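Local coordinates for protein cellulase (Uncultured bacterium, PDB 6XSO) that probably hydrolyses the internal beta-1,4 linkages of cellulose and related plant cell-wall polysaccharides such as xylan, as a broad-specificity family GH5_4 endoglucanase, at residues Met29-Asn34 / Ile344-Trp349; Ala78-Val83 / Ile118-His123; Val83-Glu88 / Ala98-Val103. All coordinates share one frame; numbering follows the deposited sequence.

Interaction 1. Residues Met29-Asn34 / Ile344-Trp349; sequences MGVGWN and IATFYW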
loop_
_atom_site.group_PDB
_atom_site.type_symbol
_atom_site.label_atom_id
_atom_site.label_comp_id
_atom_site.label_asym_id
_atom_site.label_seq_id
_atom_site.Cartn_x
_atom_site.Cartn_y
_atom_site.Cartn_z
ATOM N N MET A 29 7.592 -11.038 -4.897
ATOM C CA MET A 29 7.721 -9.603 -5.109
ATOM C C MET A 29 9.145 -9.096 -4.878
ATOM O O MET A 29 9.524 -8.056 -5.435
ATOM C CB MET A 29 6.809 -8.850 -4.154
ATOM C CG MET A 29 5.345 -8.898 -4.518
ATOM S SD MET A 29 4.272 -8.303 -3.197
ATOM C CE MET A 29 2.657 -8.604 -3.927
ATOM N N GLY A 30 9.959 -9.811 -4.111
ATOM C CA GLY A 30 11.303 -9.314 -3.857
ATOM C C GLY A 30 11.261 -8.047 -3.019
ATOM O O GLY A 30 10.572 -7.974 -1.993
ATOM N N VAL A 31 12.012 -7.038 -3.463
ATOM C CA VAL A 31 11.963 -5.709 -2.867
ATOM C C VAL A 31 11.186 -4.788 -3.794
ATOM O O VAL A 31 11.395 -4.799 -5.010
ATOM C CB VAL A 31 13.340 -5.098 -2.542
ATOM C CG1 VAL A 31 13.888 -5.732 -1.286
ATOM C CG2 VAL A 31 14.295 -5.206 -3.719
ATOM N N GLY A 32 10.309 -3.976 -3.195
ATOM C CA GLY A 32 9.422 -3.102 -3.930
ATOM C C GLY A 32 9.675 -1.628 -3.649
ATOM O O GLY A 32 10.439 -1.253 -2.757
ATOM N N TRP A 33 8.973 -0.789 -4.414
ATOM C CA TRP A 33 9.074 0.656 -4.319
ATOM C C TRP A 33 7.698 1.245 -4.568
ATOM O O TRP A 33 6.901 0.676 -5.320
ATOM C CB TRP A 33 10.001 1.182 -5.394
ATOM C CG TRP A 33 10.234 2.671 -5.367
ATOM C CD1 TRP A 33 10.794 3.409 -4.356
ATOM C CD2 TRP A 33 9.930 3.594 -6.414
ATOM N NE1 TRP A 33 10.870 4.733 -4.723
ATOM C CE2 TRP A 33 10.341 4.869 -5.982
ATOM C CE3 TRP A 33 9.369 3.462 -7.690
ATOM C CZ2 TRP A 33 10.206 6.002 -6.781
ATOM C CZ3 TRP A 33 9.229 4.592 -8.472
ATOM C CH2 TRP A 33 9.644 5.839 -8.019
ATOM N N ASN A 34 7.438 2.400 -3.936
ATOM C CA ASN A 34 6.201 3.155 -4.111
ATOM C C ASN A 34 6.399 4.321 -5.071
ATOM O O ASN A 34 7.249 5.188 -4.837
ATOM C CB ASN A 34 5.722 3.780 -2.795
ATOM C CG ASN A 34 5.009 2.828 -1.929
ATOM O OD1 ASN A 34 3.799 2.674 -2.015
ATOM N ND2 ASN A 34 5.755 2.184 -1.041
ATOM N N ILE A 344 7.909 -11.740 4.157
ATOM C CA ILE A 344 7.198 -10.465 4.146
ATOM C C ILE A 344 7.839 -9.560 3.103
ATOM O O ILE A 344 9.064 -9.381 3.097
ATOM C CB ILE A 344 7.256 -9.812 5.540
ATOM C CG1 ILE A 344 6.500 -10.667 6.561
ATOM C CG2 ILE A 344 6.778 -8.367 5.483
ATOM C CD1 ILE A 344 6.611 -10.153 7.991
ATOM N N ALA A 345 7.030 -9.023 2.191
ATOM C CA ALA A 345 7.537 -8.122 1.166
ATOM C C ALA A 345 7.547 -6.691 1.686
ATOM O O ALA A 345 6.681 -6.292 2.466
ATOM C CB ALA A 345 6.658 -8.182 -0.082
ATOM N N THR A 346 8.547 -5.924 1.262
ATOM C CA THR A 346 8.703 -4.527 1.661
ATOM C C THR A 346 8.674 -3.627 0.433
ATOM O O THR A 346 9.188 -4.005 -0.629
ATOM C CB THR A 346 10.022 -4.278 2.413
ATOM O OG1 THR A 346 11.145 -4.408 1.551
ATOM C CG2 THR A 346 10.170 -5.257 3.567
ATOM N N PHE A 347 8.032 -2.450 0.580
ATOM C CA PHE A 347 7.929 -1.448 -0.488
ATOM C C PHE A 347 8.415 -0.102 0.059
ATOM O O PHE A 347 7.728 0.526 0.871
ATOM C CB PHE A 347 6.475 -1.334 -1.004
ATOM C CG PHE A 347 6.005 -2.509 -1.835
ATOM C CD1 PHE A 347 5.690 -3.715 -1.242
ATOM C CD2 PHE A 347 5.827 -2.391 -3.218
ATOM C CE1 PHE A 347 5.252 -4.789 -2.002
ATOM C CE2 PHE A 347 5.377 -3.464 -3.987
ATOM C CZ PHE A 347 5.091 -4.656 -3.384
ATOM N N TYR A 348 9.596 0.348 -0.381
ATOM C CA TYR A 348 10.176 1.595 0.117
ATOM C C TYR A 348 9.347 2.804 -0.331
ATOM O O TYR A 348 8.827 2.834 -1.446
ATOM C CB TYR A 348 11.642 1.717 -0.369
ATOM C CG TYR A 348 12.341 2.838 0.329
ATOM C CD1 TYR A 348 12.420 4.096 -0.260
ATOM C CD2 TYR A 348 12.883 2.664 1.596
ATOM C CE1 TYR A 348 13.009 5.151 0.405
ATOM C CE2 TYR A 348 13.473 3.711 2.260
ATOM C CZ TYR A 348 13.527 4.950 1.665
ATOM O OH TYR A 348 14.096 5.986 2.363
ATOM N N TRP A 349 9.207 3.804 0.549
ATOM C CA TRP A 349 8.380 4.978 0.246
ATOM C C TRP A 349 9.202 6.064 -0.456
ATOM O O TRP A 349 10.011 6.744 0.179
ATOM C CB TRP A 349 7.759 5.571 1.515
ATOM C CG TRP A 349 6.926 6.785 1.157
ATOM C CD1 TRP A 349 7.238 8.101 1.371
ATOM C CD2 TRP A 349 5.691 6.778 0.447
ATOM N NE1 TRP A 349 6.256 8.912 0.851
ATOM C CE2 TRP A 349 5.298 8.126 0.269
ATOM C CE3 TRP A 349 4.869 5.764 -0.061
ATOM C CZ2 TRP A 349 4.119 8.476 -0.387
ATOM C CZ3 TRP A 349 3.698 6.108 -0.697
ATOM C CH2 TRP A 349 3.325 7.456 -0.855
HETATM O O HOH W 1 11.156 -7.023 0.479
HETATM O O HOH W 2 11.732 -2.211 -0.247
#
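Two donors of Asn34 converge on the carbonyl oxygen of Tyr348: the backbone N at 2.9 Å from Tyr348 O, nearly along the C=O axis, and the side-chain ND2 at 3.2 Å from Tyr348 O, straight in its own amide plane but well above that of the carbonyl. This grip lies where the first and last strands, 31-34 and 345-349, run parallel and close the eight-stranded TIM barrel, their axes 34° apart. Further down the seam Gly32 bridges both ways, its N bound to Thr346 O at 2.8 Å and its O accepting from Tyr348 N. Toward the start of the strands a water replaces a direct bond, linking Gly30 O to Thr346 N; a second, alongside the ladder, joins Gly32 O to Thr346 OG1.

The Phe347 ring presents a face to Gly32 CA, a CH-pi contact 4.1 Å from CA to the ring centroid. With no side chain on Gly32 the two backbones come together here, Gly32 CA and Phe347 CA lying 4.1 Å apart. Met29, its chain extended beyond CG, brings SD to the edge of the same ring, a Met-aromatic contact in the ring plane, and also touches Ala345 CB. On the other face of the sheet, CD1 of Trp33 packs obliquely against Tyr348 O, while NE1 of Trp33 bonds to Met350 O. The Asn34 side chain, with OD1 held by Arg80 and ND2 also bonded to Gly307 O, crosses that of Trp349 at about a right angle, with the amide and indole planes 51° apart and Asn34 CG 3.5 Å from Trp349 CE3.

Interaction 2. Residues Ala78-Val83 / Ile118-His123; sequences AIRVPV and IINVHH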
loop_
_atom_site.group_PDB
_atom_site.type_symbol
_atom_site.label_atom_id
_atom_site.label_comp_id
_atom_site.label_asym_id
_atom_site.label_seq_id
_atom_site.Cartn_x
_atom_site.Cartn_y
_atom_site.Cartn_z
ATOM N N ALA A 78 8.755 -5.252 -7.729
ATOM C CA ALA A 78 7.360 -4.895 -7.511
ATOM C C ALA A 78 7.263 -3.394 -7.308
ATOM O O ALA A 78 8.173 -2.777 -6.747
ATOM C CB ALA A 78 6.805 -5.632 -6.279
ATOM N N ILE A 79 6.148 -2.824 -7.772
ATOM C CA ILE A 79 5.861 -1.404 -7.630
ATOM C C ILE A 79 4.463 -1.270 -7.031
ATOM O O ILE A 79 3.508 -1.860 -7.550
ATOM C CB ILE A 79 5.932 -0.671 -8.981
ATOM C CG1 ILE A 79 7.253 -0.912 -9.733
ATOM C CG2 ILE A 79 5.694 0.836 -8.780
ATOM C CD1 ILE A 79 8.498 -0.313 -9.090
ATOM N N ARG A 80 4.346 -0.506 -5.941
ATOM C CA ARG A 80 3.047 -0.057 -5.457
ATOM C C ARG A 80 2.740 1.280 -6.125
ATOM O O ARG A 80 3.568 2.201 -6.094
ATOM C CB ARG A 80 3.029 0.086 -3.932
ATOM C CG ARG A 80 1.686 0.607 -3.339
ATOM C CD ARG A 80 1.642 0.275 -1.908
ATOM N NE ARG A 80 0.508 0.694 -1.088
ATOM C CZ ARG A 80 0.486 1.753 -0.283
ATOM N NH1 ARG A 80 1.456 2.661 -0.312
ATOM N NH2 ARG A 80 -0.553 1.936 0.518
ATOM N N VAL A 81 1.548 1.380 -6.710
ATOM C CA VAL A 81 1.082 2.557 -7.441
ATOM C C VAL A 81 -0.116 3.079 -6.650
ATOM O O VAL A 81 -1.263 2.699 -6.931
ATOM C CB VAL A 81 0.729 2.210 -8.895
ATOM C CG1 VAL A 81 0.159 3.430 -9.619
ATOM C CG2 VAL A 81 1.983 1.712 -9.636
ATOM N N PRO A 82 0.099 3.920 -5.644
ATOM C CA PRO A 82 -1.041 4.491 -4.917
ATOM C C PRO A 82 -1.876 5.378 -5.823
ATOM O O PRO A 82 -1.355 6.151 -6.628
ATOM C CB PRO A 82 -0.393 5.324 -3.808
ATOM C CG PRO A 82 1.039 5.065 -3.863
ATOM C CD PRO A 82 1.391 4.421 -5.155
ATOM N N VAL A 83 -3.195 5.292 -5.663
ATOM C CA VAL A 83 -4.112 6.085 -6.471
ATOM C C VAL A 83 -5.157 6.703 -5.555
ATOM O O VAL A 83 -5.756 5.999 -4.731
ATOM C CB VAL A 83 -4.826 5.247 -7.555
ATOM C CG1 VAL A 83 -5.705 6.125 -8.421
ATOM C CG2 VAL A 83 -3.857 4.519 -8.433
ATOM N N ILE A 118 0.821 -3.233 -7.424
ATOM C CA ILE A 118 -0.307 -3.064 -6.506
ATOM C C ILE A 118 -0.959 -1.717 -6.802
ATOM O O ILE A 118 -0.280 -0.686 -6.801
ATOM C CB ILE A 118 0.173 -3.103 -5.044
ATOM C CG1 ILE A 118 0.785 -4.450 -4.660
ATOM C CG2 ILE A 118 -0.993 -2.759 -4.095
ATOM C CD1 ILE A 118 1.559 -4.389 -3.308
ATOM N N ILE A 119 -2.285 -1.710 -7.005
ATOM C CA ILE A 119 -3.048 -0.465 -7.070
ATOM C C ILE A 119 -4.005 -0.433 -5.883
ATOM O O ILE A 119 -4.505 -1.476 -5.449
ATOM C CB ILE A 119 -3.826 -0.244 -8.375
ATOM C CG1 ILE A 119 -4.732 -1.429 -8.671
ATOM C CG2 ILE A 119 -2.840 0.028 -9.526
ATOM C CD1 ILE A 119 -5.659 -1.176 -9.877
ATOM N N ASN A 120 -4.250 0.760 -5.348
ATOM C CA ASN A 120 -5.054 0.865 -4.128
ATOM C C ASN A 120 -6.052 2.028 -4.222
ATOM O O ASN A 120 -6.269 2.625 -5.280
ATOM C CB ASN A 120 -4.174 0.990 -2.864
ATOM C CG ASN A 120 -3.578 2.385 -2.693
ATOM O OD1 ASN A 120 -3.643 3.218 -3.593
ATOM N ND2 ASN A 120 -2.998 2.642 -1.528
ATOM N N VAL A 121 -6.653 2.329 -3.075
ATOM C CA VAL A 121 -7.488 3.502 -2.826
ATOM C C VAL A 121 -6.764 4.245 -1.700
ATOM O O VAL A 121 -6.675 3.730 -0.574
ATOM C CB VAL A 121 -8.913 3.084 -2.439
ATOM C CG1 VAL A 121 -9.719 4.255 -1.890
ATOM C CG2 VAL A 121 -9.642 2.462 -3.644
ATOM N N HIS A 122 -6.195 5.427 -2.007
ATOM C CA HIS A 122 -5.135 5.999 -1.176
ATOM C C HIS A 122 -5.663 7.151 -0.366
ATOM O O HIS A 122 -6.131 6.959 0.769
ATOM C CB HIS A 122 -3.907 6.299 -2.050
ATOM C CG HIS A 122 -2.645 6.438 -1.269
ATOM N ND1 HIS A 122 -1.915 5.346 -0.853
ATOM C CD2 HIS A 122 -2.011 7.525 -0.765
ATOM C CE1 HIS A 122 -0.860 5.748 -0.174
ATOM N NE2 HIS A 122 -0.875 7.068 -0.127
ATOM N N HIS A 123 -5.570 8.411 -0.836
ATOM C CA HIS A 123 -5.973 9.552 -0.011
ATOM C C HIS A 123 -7.465 9.805 -0.021
ATOM O O HIS A 123 -7.923 10.862 0.422
ATOM C CB HIS A 123 -5.190 10.811 -0.364
ATOM C CG HIS A 123 -3.753 10.732 0.023
ATOM N ND1 HIS A 123 -3.340 10.300 1.267
ATOM C CD2 HIS A 123 -2.630 11.026 -0.669
ATOM C CE1 HIS A 123 -2.019 10.336 1.324
ATOM N NE2 HIS A 123 -1.563 10.786 0.166
#
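Strands 78-81 and 116-119 run parallel, with Ile118 bridging the neighbouring strand through its N to Ile79 O at 3.0 Å and its O to Val81 N at 2.8 Å, the latter bond almost straight. Beyond this bridge a side chain takes over from the backbone. Asn120 has CG between its backbone N and carbonyl carbon (chi1 76°), which brings OD1 to Val83 N at 3.0 Å, nearly in line with the side-chain C=O. Its ND2 turns to His122 ND1, again at 3.0 Å, in the planes of both the amide and the imidazole, so the two groups fix each other's rotation. The chain then returns to backbone pairing, His122 N giving a more bent bond to Val83 O, while the backbone N of Asn120 is buried without a partner.

Pro82 CB lies over one face of the His122 ring, 3.6 Å from its centroid, a close CH-pi contact offset toward the ND1 side. At the edge of that ring comes the guanidinium of Arg80, its plane turned 68° from the imidazole. Arg80 reaches here because its chain is extended from CG to NE. Its NH2 stands 3.3 Å from Asn120 ND2, two donors brought together by Glu171, which accepts from Asn120 ND2 and forms a salt bridge with Arg80 NH2; a second salt bridge joins Arg80 NH1 to Glu308.

The contact belongs to a beta-alpha-beta unit of the TIM barrel; its polar network lies at the C-terminal strand ends, where GH5 enzymes typically have their active site. Arg80 and Ile118 face inward toward Phe347 of strand 345-349, whereas Val81 and Ile119, touching through CB and CG2, face the covering helix 97-111, and Ile119 also meets helix 140-161.

Interaction 3. Residues Val83-Glu88 / Ala98-Val103; sequences VTWYQE and AWMKRV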
loop_
_atom_site.group_PDB
_atom_site.type_symbol
_atom_site.label_atom_id
_atom_site.label_comp_id
_atom_site.label_asym_id
_atom_site.label_seq_id
_atom_site.Cartn_x
_atom_site.Cartn_y
_atom_site.Cartn_z
ATOM N N VAL A 83 -3.195 5.292 -5.663
ATOM C CA VAL A 83 -4.112 6.085 -6.471
ATOM C C VAL A 83 -5.157 6.703 -5.555
ATOM O O VAL A 83 -5.756 5.999 -4.731
ATOM C CB VAL A 83 -4.826 5.247 -7.555
ATOM C CG1 VAL A 83 -5.705 6.125 -8.421
ATOM C CG2 VAL A 83 -3.857 4.519 -8.433
ATOM N N THR A 84 -5.411 8.001 -5.733
ATOM C CA THR A 84 -6.478 8.719 -5.041
ATOM C C THR A 84 -7.588 9.022 -6.034
ATOM O O THR A 84 -7.335 9.596 -7.102
ATOM C CB THR A 84 -5.946 10.000 -4.392
ATOM O OG1 THR A 84 -4.948 9.653 -3.416
ATOM C CG2 THR A 84 -7.094 10.799 -3.737
ATOM N N TRP A 85 -8.819 8.648 -5.677
ATOM C CA TRP A 85 -9.899 8.598 -6.647
ATOM C C TRP A 85 -10.937 9.708 -6.534
ATOM O O TRP A 85 -11.632 9.968 -7.520
ATOM C CB TRP A 85 -10.622 7.236 -6.582
ATOM C CG TRP A 85 -9.703 6.075 -6.818
ATOM C CD1 TRP A 85 -8.973 5.414 -5.881
ATOM C CD2 TRP A 85 -9.416 5.440 -8.080
ATOM N NE1 TRP A 85 -8.228 4.415 -6.477
ATOM C CE2 TRP A 85 -8.491 4.404 -7.820
ATOM C CE3 TRP A 85 -9.849 5.643 -9.394
ATOM C CZ2 TRP A 85 -8.016 3.563 -8.812
ATOM C CZ3 TRP A 85 -9.345 4.816 -10.393
ATOM C CH2 TRP A 85 -8.422 3.800 -10.092
ATOM N N TYR A 86 -11.050 10.384 -5.384
ATOM C CA TYR A 86 -12.238 11.192 -5.126
ATOM C C TYR A 86 -12.360 12.395 -6.054
ATOM O O TYR A 86 -13.484 12.864 -6.307
ATOM C CB TYR A 86 -12.301 11.628 -3.657
ATOM C CG TYR A 86 -11.347 12.746 -3.237
ATOM C CD1 TYR A 86 -11.764 14.075 -3.226
ATOM C CD2 TYR A 86 -10.057 12.463 -2.807
ATOM C CE1 TYR A 86 -10.899 15.089 -2.828
ATOM C CE2 TYR A 86 -9.194 13.470 -2.415
ATOM C CZ TYR A 86 -9.630 14.781 -2.422
ATOM O OH TYR A 86 -8.788 15.798 -2.031
ATOM N N GLN A 87 -11.245 12.930 -6.552
ATOM C CA GLN A 87 -11.300 14.037 -7.501
ATOM C C GLN A 87 -11.526 13.556 -8.926
ATOM O O GLN A 87 -11.501 14.372 -9.860
ATOM C CB GLN A 87 -10.039 14.896 -7.422
ATOM C CG GLN A 87 -9.726 15.354 -5.993
ATOM C CD GLN A 87 -8.767 16.521 -5.938
ATOM O OE1 GLN A 87 -7.557 16.329 -5.836
ATOM N NE2 GLN A 87 -9.303 17.743 -6.027
ATOM N N GLU A 88 -11.750 12.251 -9.095
ATOM C CA GLU A 88 -11.978 11.633 -10.394
ATOM C C GLU A 88 -13.318 10.913 -10.450
ATOM O O GLU A 88 -13.563 10.150 -11.388
ATOM C CB GLU A 88 -10.816 10.682 -10.736
ATOM C CG GLU A 88 -9.436 11.335 -10.759
ATOM C CD GLU A 88 -9.252 12.392 -11.858
ATOM O OE1 GLU A 88 -10.070 12.492 -12.797
ATOM O OE2 GLU A 88 -8.258 13.139 -11.782
ATOM N N ALA A 98 -11.112 8.903 -18.698
ATOM C CA ALA A 98 -9.742 9.366 -18.927
ATOM C C ALA A 98 -8.840 9.010 -17.752
ATOM O O ALA A 98 -7.667 8.653 -17.939
ATOM C CB ALA A 98 -9.728 10.877 -19.169
ATOM N N TRP A 99 -9.365 9.110 -16.528
ATOM C CA TRP A 99 -8.543 8.804 -15.367
ATOM C C TRP A 99 -8.252 7.312 -15.287
ATOM O O TRP A 99 -7.104 6.904 -15.052
ATOM C CB TRP A 99 -9.213 9.288 -14.073
ATOM C CG TRP A 99 -8.324 8.984 -12.885
ATOM C CD1 TRP A 99 -8.557 8.091 -11.875
ATOM C CD2 TRP A 99 -7.017 9.528 -12.644
ATOM N NE1 TRP A 99 -7.486 8.067 -11.007
ATOM C CE2 TRP A 99 -6.526 8.936 -11.457
ATOM C CE3 TRP A 99 -6.226 10.473 -13.305
ATOM C CZ2 TRP A 99 -5.275 9.254 -10.923
ATOM C CZ3 TRP A 99 -4.979 10.790 -12.768
ATOM C CH2 TRP A 99 -4.520 10.180 -11.592
ATOM N N MET A 100 -9.267 6.478 -15.517
ATOM C CA MET A 100 -9.044 5.040 -15.461
ATOM C C MET A 100 -8.047 4.616 -16.531
ATOM O O MET A 100 -7.200 3.756 -16.289
ATOM C CB MET A 100 -10.376 4.298 -15.618
ATOM C CG MET A 100 -10.269 2.803 -15.230
ATOM S SD MET A 100 -9.980 2.454 -13.471
ATOM C CE MET A 100 -11.655 2.642 -12.851
ATOM N N LYS A 101 -8.148 5.209 -17.722
ATOM C CA LYS A 101 -7.182 4.945 -18.785
ATOM C C LYS A 101 -5.767 5.298 -18.356
ATOM O O LYS A 101 -4.814 4.574 -18.679
ATOM C CB LYS A 101 -7.589 5.757 -20.003
ATOM C CG LYS A 101 -6.710 5.589 -21.223
ATOM C CD LYS A 101 -7.351 6.250 -22.452
ATOM C CE LYS A 101 -6.460 6.156 -23.683
ATOM N NZ LYS A 101 -7.122 6.789 -24.867
ATOM N N ARG A 102 -5.595 6.404 -17.630
ATOM C CA ARG A 102 -4.247 6.789 -17.213
ATOM C C ARG A 102 -3.693 5.815 -16.177
ATOM O O ARG A 102 -2.524 5.418 -16.249
ATOM C CB ARG A 102 -4.211 8.222 -16.676
ATOM C CG ARG A 102 -2.835 8.656 -16.160
ATOM C CD ARG A 102 -1.793 8.564 -17.250
ATOM N NE ARG A 102 -0.464 8.821 -16.720
ATOM C CZ ARG A 102 0.662 8.436 -17.309
ATOM N NH1 ARG A 102 0.620 7.771 -18.454
ATOM N NH2 ARG A 102 1.827 8.717 -16.753
ATOM N N VAL A 103 -4.509 5.449 -15.180
ATOM C CA VAL A 103 -4.082 4.463 -14.193
ATOM C C VAL A 103 -3.645 3.191 -14.898
ATOM O O VAL A 103 -2.605 2.603 -14.575
ATOM C CB VAL A 103 -5.209 4.190 -13.180
ATOM C CG1 VAL A 103 -4.756 3.108 -12.203
ATOM C CG2 VAL A 103 -5.603 5.463 -12.432
#
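The indole of Trp99 is sandwiched, with Glu88 CG over one face and Val103 CG2, from its own helix, over the opposite face, while Val83 CG1 and the six-membered ring of Trp85 meet its edge. This packing ties the loop after strand 78-81 to helix 97-111, the helix that follows it in the TIM barrel. Glu88 makes the closest approach: CG is 3.4 Å from the centroid of the Trp99 five-membered ring, almost on the ring normal. Bending at chi2 then lays its carboxylate parallel to the indole, the planes only 8° apart, so that OE2 reaches to 3.7 Å from Trp99 CE3. The acid stays held from outside the stack, OE2 by His54 and OE1 by Asn96, which would help to fix it flat against the ring.

Between the tryptophans the geometry is offset edge-to-face: the edge of Trp99 is directed at the face of Trp85, with planes at 86° and the paired ring centroids 5.2 Å apart. Trp99 CG lies anti to the backbone N (chi1 -179°), carrying the ring from the helix toward the loop. Trp85 NE1 is bonded to Asn120 O, whereas NE1 of Trp99 is buried with no partner, 3.7 Å from Val83 CG1.

The far end of the Trp85 ring is packed by the helix. Met100, bent at chi2 and chi3, sets SD obliquely beside it in a Met-aromatic contact, 3.9 Å from Trp85 CZ3. Val103 meets Val83 tip to tip, and its CG2 also lies 4.0 Å from Trp85 CH2.

All three contacts are largely buried, but their chemistry changes outward from the barrel. Interactions 1 and 2 are strand pairings in one closed sheet with no strand in common, but 31-34 of one and 78-81 of the other are neighbours. They touch through a probable hydrogen bond between Trp33 O and Arg80 N, and where Phe347 packs on Ala78 and Ile118. Interaction 1 relies mainly on backbone bonds, with waters and one Asn34 side-chain bond added; in interaction 2 the Asn120 amide replaces a backbone partner past the strand ends. Interaction 3, farther from the chain centre, is aromatic and apolar. It shares Val83 with interaction 2, and Thr84 OG1 probably bonds to His123 N.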